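Local structure of EcmrR transcriptional regulator (Escherichia coli, 6WL5) at residues Phe21-Phe26 against Met69-Cys74; Phe56-Asp61 against Ser130-Tyr135; Tyr17-Ile22 against Gly85-Gln90. The protein probably senses cationic, lipophilic drugs through this C-terminal GyrI-like domain and activates transcription as a multidrug-responsive regulator of the MerR family. All coordinates share one frame; numbering follows the deposited sequence.

Interaction 1. Residues Phe21-Phe26 against Met69-Cys74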
# COMPACT_ATOMS: atom_id res chain seq x y z
N PHE A 21 -5.34 -0.74 -11.58
CA PHE A 21 -5.95 0.39 -12.26
C PHE A 21 -4.86 1.30 -12.82
O PHE A 21 -3.79 1.43 -12.24
CB PHE A 21 -6.73 1.34 -11.31
CG PHE A 21 -7.78 0.71 -10.46
CD1 PHE A 21 -9.08 0.63 -10.92
CD2 PHE A 21 -7.51 0.31 -9.17
CE1 PHE A 21 -10.08 0.10 -10.14
CE2 PHE A 21 -8.52 -0.20 -8.37
CZ PHE A 21 -9.80 -0.32 -8.86
N ILE A 22 -5.18 2.02 -13.91
CA ILE A 22 -4.50 3.25 -14.28
C ILE A 22 -5.38 4.41 -13.83
O ILE A 22 -6.51 4.56 -14.33
CB ILE A 22 -4.29 3.36 -15.80
CG1 ILE A 22 -3.55 2.16 -16.39
CG2 ILE A 22 -3.55 4.65 -16.13
CD1 ILE A 22 -2.19 1.99 -15.77
N VAL A 23 -4.87 5.25 -12.93
CA VAL A 23 -5.70 6.29 -12.32
C VAL A 23 -5.25 7.71 -12.67
O VAL A 23 -4.04 7.99 -12.76
CB VAL A 23 -5.79 6.11 -10.79
CG1 VAL A 23 -6.44 4.78 -10.46
CG2 VAL A 23 -4.42 6.26 -10.13
N PRO A 24 -6.19 8.64 -12.89
CA PRO A 24 -5.78 10.00 -13.24
C PRO A 24 -4.99 10.69 -12.16
O PRO A 24 -4.10 11.50 -12.47
CB PRO A 24 -7.11 10.72 -13.51
CG PRO A 24 -8.13 9.70 -13.66
CD PRO A 24 -7.64 8.42 -13.10
N ASP A 25 -5.35 10.45 -10.91
CA ASP A 25 -4.75 11.08 -9.74
C ASP A 25 -5.19 10.29 -8.51
O ASP A 25 -6.01 9.36 -8.59
CB ASP A 25 -5.09 12.56 -9.66
CG ASP A 25 -6.58 12.82 -9.74
OD1 ASP A 25 -7.41 12.10 -9.13
OD2 ASP A 25 -6.94 13.77 -10.48
N PHE A 26 -4.64 10.66 -7.38
CA PHE A 26 -4.90 9.93 -6.13
C PHE A 26 -6.36 10.04 -5.68
O PHE A 26 -6.95 9.04 -5.25
CB PHE A 26 -3.99 10.50 -5.06
CG PHE A 26 -4.06 9.78 -3.74
CD1 PHE A 26 -3.30 8.65 -3.49
CD2 PHE A 26 -4.88 10.25 -2.70
CE1 PHE A 26 -3.37 8.01 -2.26
CE2 PHE A 26 -4.91 9.63 -1.48
CZ PHE A 26 -4.17 8.52 -1.26
N MET A 69 -1.28 7.10 -12.88
CA MET A 69 -0.49 6.12 -12.14
C MET A 69 -1.02 4.71 -12.30
O MET A 69 -2.24 4.49 -12.36
CB MET A 69 -0.49 6.49 -10.65
CG MET A 69 0.13 7.82 -10.34
SD MET A 69 -0.01 8.22 -8.58
CE MET A 69 -1.76 8.44 -8.31
N ASP A 70 -0.08 3.75 -12.34
CA ASP A 70 -0.36 2.32 -12.34
C ASP A 70 -0.34 1.85 -10.88
O ASP A 70 0.73 1.73 -10.27
CB ASP A 70 0.68 1.59 -13.18
CG ASP A 70 0.37 0.10 -13.37
OD1 ASP A 70 -0.55 -0.46 -12.72
OD2 ASP A 70 1.11 -0.51 -14.18
N VAL A 71 -1.54 1.59 -10.32
CA VAL A 71 -1.69 1.27 -8.92
C VAL A 71 -2.47 -0.02 -8.77
O VAL A 71 -3.32 -0.34 -9.59
CB VAL A 71 -2.40 2.42 -8.17
CG1 VAL A 71 -1.51 3.65 -8.17
CG2 VAL A 71 -3.83 2.70 -8.71
N GLU A 72 -2.18 -0.75 -7.69
CA GLU A 72 -2.87 -1.99 -7.38
C GLU A 72 -3.28 -1.99 -5.91
O GLU A 72 -2.42 -1.99 -5.02
CB GLU A 72 -1.99 -3.19 -7.73
CG GLU A 72 -2.70 -4.52 -7.60
CD GLU A 72 -1.90 -5.65 -8.23
OE1 GLU A 72 -0.66 -5.59 -8.12
OE2 GLU A 72 -2.51 -6.60 -8.81
N PHE A 73 -4.59 -1.95 -5.67
CA PHE A 73 -5.09 -1.99 -4.31
C PHE A 73 -5.09 -3.43 -3.83
O PHE A 73 -5.64 -4.31 -4.51
CB PHE A 73 -6.51 -1.48 -4.24
CG PHE A 73 -7.06 -1.55 -2.87
CD1 PHE A 73 -6.62 -0.68 -1.91
CD2 PHE A 73 -7.94 -2.55 -2.53
CE1 PHE A 73 -7.13 -0.74 -0.63
CE2 PHE A 73 -8.48 -2.61 -1.25
CZ PHE A 73 -8.06 -1.71 -0.30
N CYS A 74 -4.58 -3.64 -2.63
CA CYS A 74 -4.48 -4.97 -2.02
C CYS A 74 -4.97 -4.98 -0.58
O CYS A 74 -4.74 -4.05 0.19
CB CYS A 74 -3.02 -5.42 -2.00
SG CYS A 74 -2.21 -5.53 -3.60
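Met69 lays its side chain over Val23 and the start of the helix 26-31. The two residues face each other in an antiparallel pair of strands in the antiparallel sheet of the GyrI-like domain. The chain of Met69 bends at its last torsion (chi3 -67°), which places CE 3.9 Å from Val23 CG2. The same methyl lies 3.8 Å from the backbone N of Phe26. The ring of Phe26 and the side chain of Met69 both touch a bound cetyl-trimethyl-ammonium, so this end of the strand pair helps line a ligand pocket. Val71 continues the apolar row. Its CG2 meets Val23 CG1 at 3.8 Å, the two side chains crossing at about a right angle, and it also touches CB of Phe21. Tyr29 of the helix 26-31 covers this face.

Four backbone hydrogen bonds hold the strands, two between Phe21 and Val71 and two between Val23 and Met69. The bond from Val23 N to Met69 O is 2.8 Å long. Ile22 and Asp70 form the non-hydrogen-bonded pair between them and put their side chains on the other face. The carboxylate of Asp70 makes a salt bridge with Arg20. Beside it, the CD1 methyl of Ile22 rests against Asp70 CB at 3.9 Å.

Interaction 2. Residues Phe56-Asp61 against Ser130-Tyr135. With 16A (cetyl-trimethyl-ammonium), chain E.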
# COMPACT_ATOMS: atom_id res chain seq x y z
N PHE A 56 -3.00 -2.15 1.46
CA PHE A 56 -1.94 -1.34 0.89
C PHE A 56 -2.10 -1.20 -0.61
O PHE A 56 -2.73 -2.05 -1.28
CB PHE A 56 -0.54 -1.92 1.19
CG PHE A 56 -0.36 -3.33 0.72
CD1 PHE A 56 -0.80 -4.38 1.51
CD2 PHE A 56 0.26 -3.62 -0.49
CE1 PHE A 56 -0.65 -5.71 1.12
CE2 PHE A 56 0.44 -4.96 -0.89
CZ PHE A 56 -0.01 -6.00 -0.07
N THR A 57 -1.57 -0.11 -1.12
CA THR A 57 -1.46 0.11 -2.55
C THR A 57 -0.04 -0.24 -2.99
O THR A 57 0.93 0.22 -2.39
CB THR A 57 -1.75 1.56 -2.90
OG1 THR A 57 -3.10 1.85 -2.53
CG2 THR A 57 -1.54 1.85 -4.41
N LEU A 58 0.06 -0.99 -4.08
CA LEU A 58 1.31 -1.13 -4.78
C LEU A 58 1.38 -0.08 -5.89
O LEU A 58 0.47 -0.01 -6.74
CB LEU A 58 1.40 -2.52 -5.39
CG LEU A 58 1.44 -3.69 -4.39
CD1 LEU A 58 1.42 -5.02 -5.09
CD2 LEU A 58 2.66 -3.52 -3.54
N TYR A 59 2.47 0.68 -5.91
CA TYR A 59 2.74 1.64 -6.98
C TYR A 59 3.72 1.02 -7.97
O TYR A 59 4.91 0.91 -7.68
CB TYR A 59 3.31 2.92 -6.37
CG TYR A 59 2.21 3.74 -5.70
CD1 TYR A 59 1.47 4.67 -6.40
CD2 TYR A 59 1.90 3.57 -4.34
CE1 TYR A 59 0.44 5.39 -5.80
CE2 TYR A 59 0.89 4.29 -3.73
CZ TYR A 59 0.17 5.22 -4.46
OH TYR A 59 -0.83 5.99 -3.85
N HIS A 60 3.22 0.63 -9.15
CA HIS A 60 3.96 -0.17 -10.12
C HIS A 60 4.69 0.65 -11.17
O HIS A 60 5.44 0.06 -11.98
CB HIS A 60 3.00 -1.14 -10.81
CG HIS A 60 2.51 -2.24 -9.92
ND1 HIS A 60 3.37 -3.09 -9.26
CD2 HIS A 60 1.26 -2.66 -9.62
CE1 HIS A 60 2.67 -3.99 -8.58
NE2 HIS A 60 1.38 -3.75 -8.79
N ASP A 61 4.57 1.97 -11.16
CA ASP A 61 5.26 2.76 -12.17
C ASP A 61 6.77 2.63 -12.00
O ASP A 61 7.27 2.37 -10.92
CB ASP A 61 4.83 4.21 -12.10
CG ASP A 61 3.48 4.43 -12.77
OD1 ASP A 61 3.34 4.05 -13.96
OD2 ASP A 61 2.56 4.94 -12.10
N SER A 130 8.01 -2.75 -6.26
CA SER A 130 7.07 -1.63 -6.18
C SER A 130 6.88 -1.14 -4.75
O SER A 130 6.62 -1.94 -3.85
CB SER A 130 5.74 -2.14 -6.71
OG SER A 130 5.89 -2.57 -8.03
N PRO A 131 6.99 0.18 -4.51
CA PRO A 131 6.62 0.72 -3.20
C PRO A 131 5.21 0.33 -2.78
O PRO A 131 4.31 0.21 -3.61
CB PRO A 131 6.74 2.24 -3.42
CG PRO A 131 7.85 2.35 -4.49
CD PRO A 131 7.51 1.22 -5.42
N ARG A 132 5.04 0.11 -1.48
CA ARG A 132 3.74 -0.16 -0.88
C ARG A 132 3.34 0.97 0.06
O ARG A 132 4.18 1.53 0.77
CB ARG A 132 3.79 -1.46 -0.07
CG ARG A 132 4.51 -2.63 -0.73
CD ARG A 132 4.32 -3.93 0.01
NE ARG A 132 4.95 -5.01 -0.75
CZ ARG A 132 5.00 -6.26 -0.33
NH1 ARG A 132 4.48 -6.58 0.85
NH2 ARG A 132 5.63 -7.19 -1.05
N GLU A 133 2.05 1.30 0.04
CA GLU A 133 1.49 2.38 0.84
C GLU A 133 0.41 1.75 1.71
O GLU A 133 -0.66 1.41 1.22
CB GLU A 133 0.91 3.44 -0.11
CG GLU A 133 0.31 4.67 0.52
CD GLU A 133 -0.01 5.67 -0.59
OE1 GLU A 133 0.88 6.47 -0.90
OE2 GLU A 133 -1.13 5.60 -1.17
N SER A 134 0.72 1.54 2.98
CA SER A 134 -0.08 0.71 3.88
C SER A 134 -0.94 1.61 4.77
O SER A 134 -0.40 2.36 5.60
CB SER A 134 0.87 -0.13 4.73
OG SER A 134 0.15 -0.93 5.65
N TYR A 135 -2.26 1.46 4.65
CA TYR A 135 -3.22 2.34 5.31
C TYR A 135 -3.55 1.75 6.68
O TYR A 135 -4.02 0.61 6.77
CB TYR A 135 -4.51 2.44 4.47
CG TYR A 135 -4.15 2.86 3.06
CD1 TYR A 135 -3.67 4.12 2.80
CD2 TYR A 135 -4.24 1.96 2.01
CE1 TYR A 135 -3.28 4.49 1.51
CE2 TYR A 135 -3.88 2.32 0.73
CZ TYR A 135 -3.38 3.57 0.48
OH TYR A 135 -3.01 3.87 -0.81
C1 16A E . 17.29 5.65 -8.72
C2 16A E . 15.77 5.56 -8.76
C3 16A E . 15.11 6.93 -8.69
C4 16A E . 13.68 6.92 -8.15
C5 16A E . 12.91 5.60 -8.32
C6 16A E . 11.43 5.81 -8.04
C7 16A E . 10.51 4.73 -8.57
C8 16A E . 9.07 5.21 -8.42
C9 16A E . 8.24 4.18 -7.70
C10 16A E . 6.80 4.09 -8.21
C11 16A E . 6.00 5.39 -8.19
C12 16A E . 5.67 5.89 -6.79
C13 16A E . 4.48 6.85 -6.89
C14 16A E . 3.92 7.11 -5.50
C15 16A E . 2.88 8.22 -5.54
C16 16A E . 2.21 8.27 -4.20
N1 16A E . 1.32 9.43 -4.04
C17 16A E . 0.34 9.58 -5.13
C18 16A E . 0.64 9.16 -2.76
C19 16A E . 2.11 10.65 -3.82
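A wall of the cetyl-trimethyl-ammonium pocket is built here, where the strands 55-59 and 132-137 run antiparallel in the GyrI-like domain. Thr57 and Glu133 exchange two backbone hydrogen bonds, and Tyr59 N binds Pro131 O. The Tyr59 ring lies between Thr57 and the ligand. C14 of the alkyl chain sits 3.6 Å above one face, toward the rim, and Thr57 CG2 covers the opposite face. Tyr59 OH gives a 2.7 Å hydrogen bond to Glu133 OE2, coming from above the carboxylate plane. Tyr135 OH, also bonded to Thr57 OG1, donates to the same oxygen at 2.6 Å, on its anti lone pair. Tyr113 binds OE1, which lies 3.3 Å from the ligand methyl C18. The carboxylate would probably help balance the ammonium charge. An alanine in place of Tyr59 would probably leave Glu133 OE2 with one hydroxyl fewer and open a gap beside the alkyl chain.

On the other face of the sheet, Arg132 lies alongside Phe56, the guanidinium and ring planes 13° apart. Its NH2 is hydrogen-bonded to Pro93 O and its NH1 to Tyr54 OH. Leu58 CD2 packs on Arg132 CG at 3.5 Å. Where the two chains leave the strands, Ser130 OG is hydrogen-bonded to His60 ND1, 2.9 Å away. His60 NE2 binds Glu72. The strand 69-77 flanks 55-59, the strand 149-158 flanks 132-137, and Ile92 packs against Phe56, Leu58 and Arg132.

Interaction 3. Residues Tyr17-Ile22 against Gly85-Gln90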
# COMPACT_ATOMS: atom_id res chain seq x y z
N TYR A 17 -6.78 -10.04 -1.74
CA TYR A 17 -7.58 -9.68 -2.90
C TYR A 17 -7.10 -8.34 -3.39
O TYR A 17 -6.54 -7.55 -2.61
CB TYR A 17 -9.08 -9.71 -2.63
CG TYR A 17 -9.65 -8.77 -1.62
CD1 TYR A 17 -9.97 -7.46 -1.94
CD2 TYR A 17 -9.94 -9.22 -0.33
CE1 TYR A 17 -10.55 -6.61 -1.00
CE2 TYR A 17 -10.51 -8.38 0.60
CZ TYR A 17 -10.79 -7.09 0.27
OH TYR A 17 -11.37 -6.32 1.24
N SER A 18 -7.25 -8.10 -4.70
CA SER A 18 -6.59 -6.96 -5.31
C SER A 18 -7.30 -6.56 -6.61
O SER A 18 -7.99 -7.36 -7.25
CB SER A 18 -5.12 -7.31 -5.59
OG SER A 18 -5.04 -8.36 -6.55
N LYS A 19 -7.14 -5.29 -6.97
CA LYS A 19 -7.58 -4.79 -8.25
C LYS A 19 -6.58 -3.75 -8.73
O LYS A 19 -6.11 -2.94 -7.94
CB LYS A 19 -9.00 -4.17 -8.18
CG LYS A 19 -9.59 -3.90 -9.55
CD LYS A 19 -11.09 -3.63 -9.49
CE LYS A 19 -11.66 -3.25 -10.85
NZ LYS A 19 -13.16 -3.18 -10.77
N ARG A 20 -6.24 -3.81 -10.01
CA ARG A 20 -5.22 -2.94 -10.59
C ARG A 20 -5.86 -1.96 -11.57
O ARG A 20 -6.82 -2.31 -12.28
CB ARG A 20 -4.17 -3.78 -11.31
CG ARG A 20 -2.97 -2.99 -11.75
CD ARG A 20 -1.80 -3.93 -11.96
NE ARG A 20 -0.65 -3.25 -12.54
CZ ARG A 20 0.50 -3.87 -12.77
NH1 ARG A 20 0.61 -5.16 -12.44
NH2 ARG A 20 1.53 -3.22 -13.30
N PHE A 21 -5.34 -0.74 -11.58
CA PHE A 21 -5.95 0.39 -12.26
C PHE A 21 -4.86 1.30 -12.82
O PHE A 21 -3.79 1.43 -12.24
CB PHE A 21 -6.73 1.34 -11.31
CG PHE A 21 -7.78 0.71 -10.46
CD1 PHE A 21 -9.08 0.63 -10.92
CD2 PHE A 21 -7.51 0.31 -9.17
CE1 PHE A 21 -10.08 0.10 -10.14
CE2 PHE A 21 -8.52 -0.20 -8.37
CZ PHE A 21 -9.80 -0.32 -8.86
N ILE A 22 -5.18 2.02 -13.91
CA ILE A 22 -4.50 3.25 -14.28
C ILE A 22 -5.38 4.41 -13.83
O ILE A 22 -6.51 4.56 -14.33
CB ILE A 22 -4.29 3.36 -15.80
CG1 ILE A 22 -3.55 2.16 -16.39
CG2 ILE A 22 -3.55 4.65 -16.13
CD1 ILE A 22 -2.19 1.99 -15.77
N GLY A 85 -14.84 -10.70 -11.09
CA GLY A 85 -14.50 -9.72 -12.10
C GLY A 85 -13.01 -9.52 -12.16
O GLY A 85 -12.22 -10.48 -12.19
N ASN A 86 -12.59 -8.27 -12.18
CA ASN A 86 -11.18 -7.94 -12.16
C ASN A 86 -10.63 -7.87 -10.75
O ASN A 86 -9.52 -7.38 -10.55
CB ASN A 86 -10.92 -6.64 -12.91
CG ASN A 86 -11.24 -6.76 -14.38
OD1 ASN A 86 -11.97 -5.94 -14.94
ND2 ASN A 86 -10.70 -7.80 -15.02
N ILE A 87 -11.39 -8.34 -9.76
CA ILE A 87 -10.86 -8.48 -8.41
C ILE A 87 -10.25 -9.87 -8.30
O ILE A 87 -10.95 -10.89 -8.43
CB ILE A 87 -11.94 -8.27 -7.34
CG1 ILE A 87 -12.60 -6.91 -7.52
CG2 ILE A 87 -11.28 -8.34 -5.94
CD1 ILE A 87 -13.68 -6.65 -6.54
N ILE A 88 -8.96 -9.92 -8.04
CA ILE A 88 -8.23 -11.18 -8.11
C ILE A 88 -7.48 -11.46 -6.80
O ILE A 88 -6.98 -10.54 -6.14
CB ILE A 88 -7.29 -11.21 -9.34
CG1 ILE A 88 -6.18 -10.20 -9.15
CG2 ILE A 88 -8.05 -10.96 -10.65
CD1 ILE A 88 -4.97 -10.83 -8.56
N PHE A 89 -7.44 -12.72 -6.42
CA PHE A 89 -6.63 -13.19 -5.31
C PHE A 89 -5.24 -13.58 -5.81
O PHE A 89 -5.08 -14.20 -6.87
CB PHE A 89 -7.33 -14.38 -4.65
CG PHE A 89 -8.57 -14.00 -3.90
CD1 PHE A 89 -9.78 -13.86 -4.55
CD2 PHE A 89 -8.51 -13.75 -2.54
CE1 PHE A 89 -10.93 -13.48 -3.87
CE2 PHE A 89 -9.66 -13.38 -1.84
CZ PHE A 89 -10.87 -13.26 -2.50
N GLN A 90 -4.22 -13.16 -5.07
CA GLN A 90 -2.84 -13.45 -5.40
C GLN A 90 -2.00 -13.44 -4.13
O GLN A 90 -2.41 -12.92 -3.08
CB GLN A 90 -2.31 -12.46 -6.45
CG GLN A 90 -2.22 -11.04 -5.95
CD GLN A 90 -1.65 -10.09 -6.99
OE1 GLN A 90 -0.49 -10.23 -7.43
NE2 GLN A 90 -2.43 -9.09 -7.35
O HOH W 1 -14.10 -6.06 -11.29
O HOH W 2 -6.93 -6.49 -11.16
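Ser18 and Gln90 meet in the close-packed half of this contact, where the strands 7-23 and 88-103 pair. Gln90 NE2 gives a hydrogen bond to Ser18 OG at 2.8 Å, with the oxygen in the plane of the amide. Ser18 OG in turn donates to Ile88 O at 2.9 Å, from a position tilted 34° out of the carbonyl plane. The hydroxyl lies between the backbone N and the carbonyl carbon of its own residue (chi1 65°). From there it both accepts from the glutamine and donates to the backbone carbonyl. The amide of Gln90 also binds Glu72. Ile88 O has a second, weak bond from Ser18 N. Ile88 N to Ser18 O is the straighter of the two backbone bonds, 2.8 Å long with an angle of 166° at the hydrogen.

Tyr17 and Phe89 pack on the other face of the sheet. Tyr17 CB stands over the face of the Phe89 ring, 4.0 Å from its centroid, in a CH-pi contact. Ile87 CG2 also touches this CB, at 4.2 Å. Val40 of the helix 34-43 touches Tyr17, Ile87 and Phe89.

Toward Lys19 and Asn86 the contact is looser and wetter. The extended Lys19 chain crosses Asn86, and CE comes only within 4.0 Å of Asn86 CB. Beyond the Ser18-Ile88 pair, one water joins the two backbones, from Arg20 N to Asn86 O, 2.8 Å from that carbonyl. The other ties the Lys19 side chain, through NZ, to Asn86 N. The contact is an antiparallel strand pair in the sheet of the GyrI-like domain, with the helix 34-43 on its Tyr17 and Phe89 face.

All three interactions belong to one antiparallel sheet. Interactions 1 and 3 share the strand 7-23 and take its two neighbours, 69-77 and 88-103. Interaction 2 lies one strand further on, since 55-59 pairs with 69-77. It is the buried one, near the centre of the chain, and its tyrosine ring and carboxylate border a ligand. Interactions 1 and 3 are only partly buried. The first relies on regular backbone bonds and apolar side chains; the third adds a serine-glutamine bond and bridging water to a shorter ladder. Polar side chains join them: Glu72 binds both His60 and Gln90, and Asp70 pairs with Arg20. Interactions 1 and 2 border the same ligand.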